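Local coordinates for type VI secretion system-associated protein TagF (Pseudomonas aeruginosa PAO1, PDB 2QNU) that is of uncharacterised molecular function but, as a TagF-family protein, is associated with the bacterial type VI secretion system, at residues S181-R186 against G200-P205. Residues are numbered along the deposited sequence; the frame is centred on the assembly and turned at random.
With ACT (acetate ion), chain F.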
loop_
_atom_site.group_PDB
_atom_site.type_symbol
_atom_site.label_atom_id
_atom_site.label_comp_id
_atom_site.label_asym_id
_atom_site.label_seq_id
_atom_site.Cartn_x
_atom_site.Cartn_y
_atom_site.Cartn_z
ATOM N N SER B 181 -8.057 7.393 -3.919
ATOM C CA SER B 181 -9.073 7.706 -2.925
ATOM C C SER B 181 -9.532 6.386 -2.273
ATOM O O SER B 181 -9.721 5.351 -2.985
ATOM C CB SER B 181 -10.196 8.487 -3.587
ATOM O OG SER B 181 -10.827 7.713 -4.580
ATOM N N HIS B 182 -9.604 6.403 -0.940
ATOM C CA HIS B 182 -10.087 5.298 -0.135
ATOM C C HIS B 182 -11.423 5.735 0.515
ATOM O O HIS B 182 -11.593 6.889 0.928
ATOM C CB HIS B 182 -9.093 4.906 0.958
ATOM C CG HIS B 182 -7.906 4.123 0.455
ATOM N ND1 HIS B 182 -6.767 4.715 -0.036
ATOM C CD2 HIS B 182 -7.730 2.788 0.316
ATOM C CE1 HIS B 182 -5.932 3.774 -0.447
ATOM N NE2 HIS B 182 -6.484 2.588 -0.223
ATOM N N TRP B 183 -12.329 4.787 0.602
ATOM C CA TRP B 183 -13.712 5.021 1.037
ATOM C C TRP B 183 -14.070 3.813 1.858
ATOM O O TRP B 183 -13.820 2.672 1.402
ATOM C CB TRP B 183 -14.602 5.075 -0.176
ATOM C CG TRP B 183 -14.153 6.024 -1.188
ATOM C CD1 TRP B 183 -13.238 5.769 -2.225
ATOM C CD2 TRP B 183 -14.576 7.366 -1.352
ATOM N NE1 TRP B 183 -13.084 6.899 -2.987
ATOM C CE2 TRP B 183 -13.875 7.894 -2.477
ATOM C CE3 TRP B 183 -15.484 8.201 -0.655
ATOM C CZ2 TRP B 183 -14.039 9.200 -2.902
ATOM C CZ3 TRP B 183 -15.639 9.495 -1.070
ATOM C CH2 TRP B 183 -14.956 9.986 -2.208
ATOM N N TRP B 184 -14.513 4.030 3.104
ATOM C CA TRP B 184 -14.825 2.901 3.977
ATOM C C TRP B 184 -15.919 3.285 4.971
ATOM O O TRP B 184 -16.262 4.452 5.097
ATOM C CB TRP B 184 -13.609 2.381 4.705
ATOM C CG TRP B 184 -13.070 3.281 5.788
ATOM C CD1 TRP B 184 -13.244 3.124 7.099
ATOM C CD2 TRP B 184 -12.242 4.444 5.617
ATOM N NE1 TRP B 184 -12.597 4.143 7.804
ATOM C CE2 TRP B 184 -11.990 4.967 6.890
ATOM C CE3 TRP B 184 -11.706 5.109 4.502
ATOM C CZ2 TRP B 184 -11.240 6.081 7.076
ATOM C CZ3 TRP B 184 -10.956 6.225 4.703
ATOM C CH2 TRP B 184 -10.735 6.713 5.971
ATOM N N GLY B 185 -16.443 2.291 5.679
ATOM C CA GLY B 185 -17.378 2.559 6.739
ATOM C C GLY B 185 -18.221 1.374 7.130
ATOM O O GLY B 185 -17.881 0.237 6.802
ATOM N N ARG B 186 -19.303 1.664 7.872
ATOM C CA ARG B 186 -20.162 0.605 8.481
ATOM C C ARG B 186 -21.103 -0.040 7.474
ATOM O O ARG B 186 -21.611 -1.131 7.703
ATOM C CB ARG B 186 -21.004 1.151 9.627
ATOM C CG ARG B 186 -20.226 1.785 10.716
ATOM C CD ARG B 186 -21.125 2.299 11.911
ATOM N NE ARG B 186 -20.335 2.201 13.127
ATOM C CZ ARG B 186 -19.883 3.224 13.826
ATOM N NH1 ARG B 186 -20.199 4.489 13.548
ATOM N NH2 ARG B 186 -19.165 2.968 14.866
ATOM N N GLY B 200 -7.191 7.429 -8.334
ATOM C CA GLY B 200 -7.868 8.677 -8.581
ATOM C C GLY B 200 -9.217 8.764 -7.891
ATOM O O GLY B 200 -9.491 7.981 -6.968
ATOM N N LEU B 201 -10.035 9.726 -8.336
ATOM C CA LEU B 201 -11.433 9.867 -7.869
ATOM C C LEU B 201 -12.240 8.833 -8.550
ATOM O O LEU B 201 -11.931 8.487 -9.681
ATOM C CB LEU B 201 -12.037 11.220 -8.222
ATOM C CG LEU B 201 -11.349 12.439 -7.594
ATOM C CD1 LEU B 201 -11.850 13.748 -8.145
ATOM C CD2 LEU B 201 -11.446 12.382 -6.133
ATOM N N PRO B 202 -13.306 8.355 -7.870
ATOM C CA PRO B 202 -14.240 7.468 -8.571
ATOM C C PRO B 202 -14.744 8.135 -9.868
ATOM O O PRO B 202 -15.095 9.297 -9.896
ATOM C CB PRO B 202 -15.346 7.244 -7.559
ATOM C CG PRO B 202 -14.717 7.612 -6.221
ATOM C CD PRO B 202 -13.677 8.602 -6.465
ATOM N N PRO B 203 -14.686 7.403 -10.969
ATOM C CA PRO B 203 -15.330 7.923 -12.174
ATOM C C PRO B 203 -16.844 8.094 -11.951
ATOM O O PRO B 203 -17.453 7.330 -11.170
ATOM C CB PRO B 203 -15.041 6.875 -13.242
ATOM C CG PRO B 203 -14.621 5.711 -12.568
ATOM C CD PRO B 203 -14.069 6.085 -11.173
ATOM N N ALA B 204 -17.424 9.073 -12.630
ATOM C CA ALA B 204 -18.842 9.411 -12.442
ATOM C C ALA B 204 -19.745 8.169 -12.566
ATOM O O ALA B 204 -20.582 7.962 -11.730
ATOM C CB ALA B 204 -19.266 10.484 -13.369
ATOM N N PRO B 205 -19.546 7.330 -13.592
ATOM C CA PRO B 205 -20.386 6.114 -13.665
ATOM C C PRO B 205 -20.159 5.125 -12.549
ATOM O O PRO B 205 -20.870 4.137 -12.480
ATOM C CB PRO B 205 -20.006 5.494 -15.015
ATOM C CG PRO B 205 -19.332 6.660 -15.807
ATOM C CD PRO B 205 -18.645 7.454 -14.763
HETATM C C ACT F . -6.478 -0.622 -0.476
HETATM O O ACT F . -7.691 -0.223 -0.379
HETATM O OXT ACT F . -5.521 0.239 -0.566
HETATM C CH3 ACT F . -6.220 -2.051 -0.519
#
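S181 meets G200 where the chain leaves strand 194-199, the outermost strand of the antiparallel sheet within this chain, and starts toward helix 209-212. The serine hydroxyl does the work: OG donates to the carbonyl O of G200 at 2.7 Å, with a C=O...OG angle of 145°. That hydroxyl is also an acceptor, since W183 NE1 reaches back two residues along its own strand to S181 OG over 2.9 Å, in a bent bond (N-H...O 148°) with OG off the indole plane. With chi1 at 63°, OG sits between the backbone N and the carbonyl carbon, a rotation that carries it to G200 O and within 3.5 Å of P202 CD. The pyrrolidine of P202 crosses the indole of W183 obliquely; P202 CD comes to 3.6 Å from W183 CZ2, while P202 CG lies 3.7 Å from W183 NE1. Around this pair, F60, W32 and F210 meet the W183 ring, and W32 NE1, on helix 23-44, hydrogen-bonds to P202 O, which ties the loop to that helix. Indole N-H, serine hydroxyl and glycine carbonyl thus form a short hydrogen-bonded chain: the buried hydroxyl donates to the loop carbonyl and accepts the indole N-H, an arrangement consistent with holding the tryptophan beside the proline.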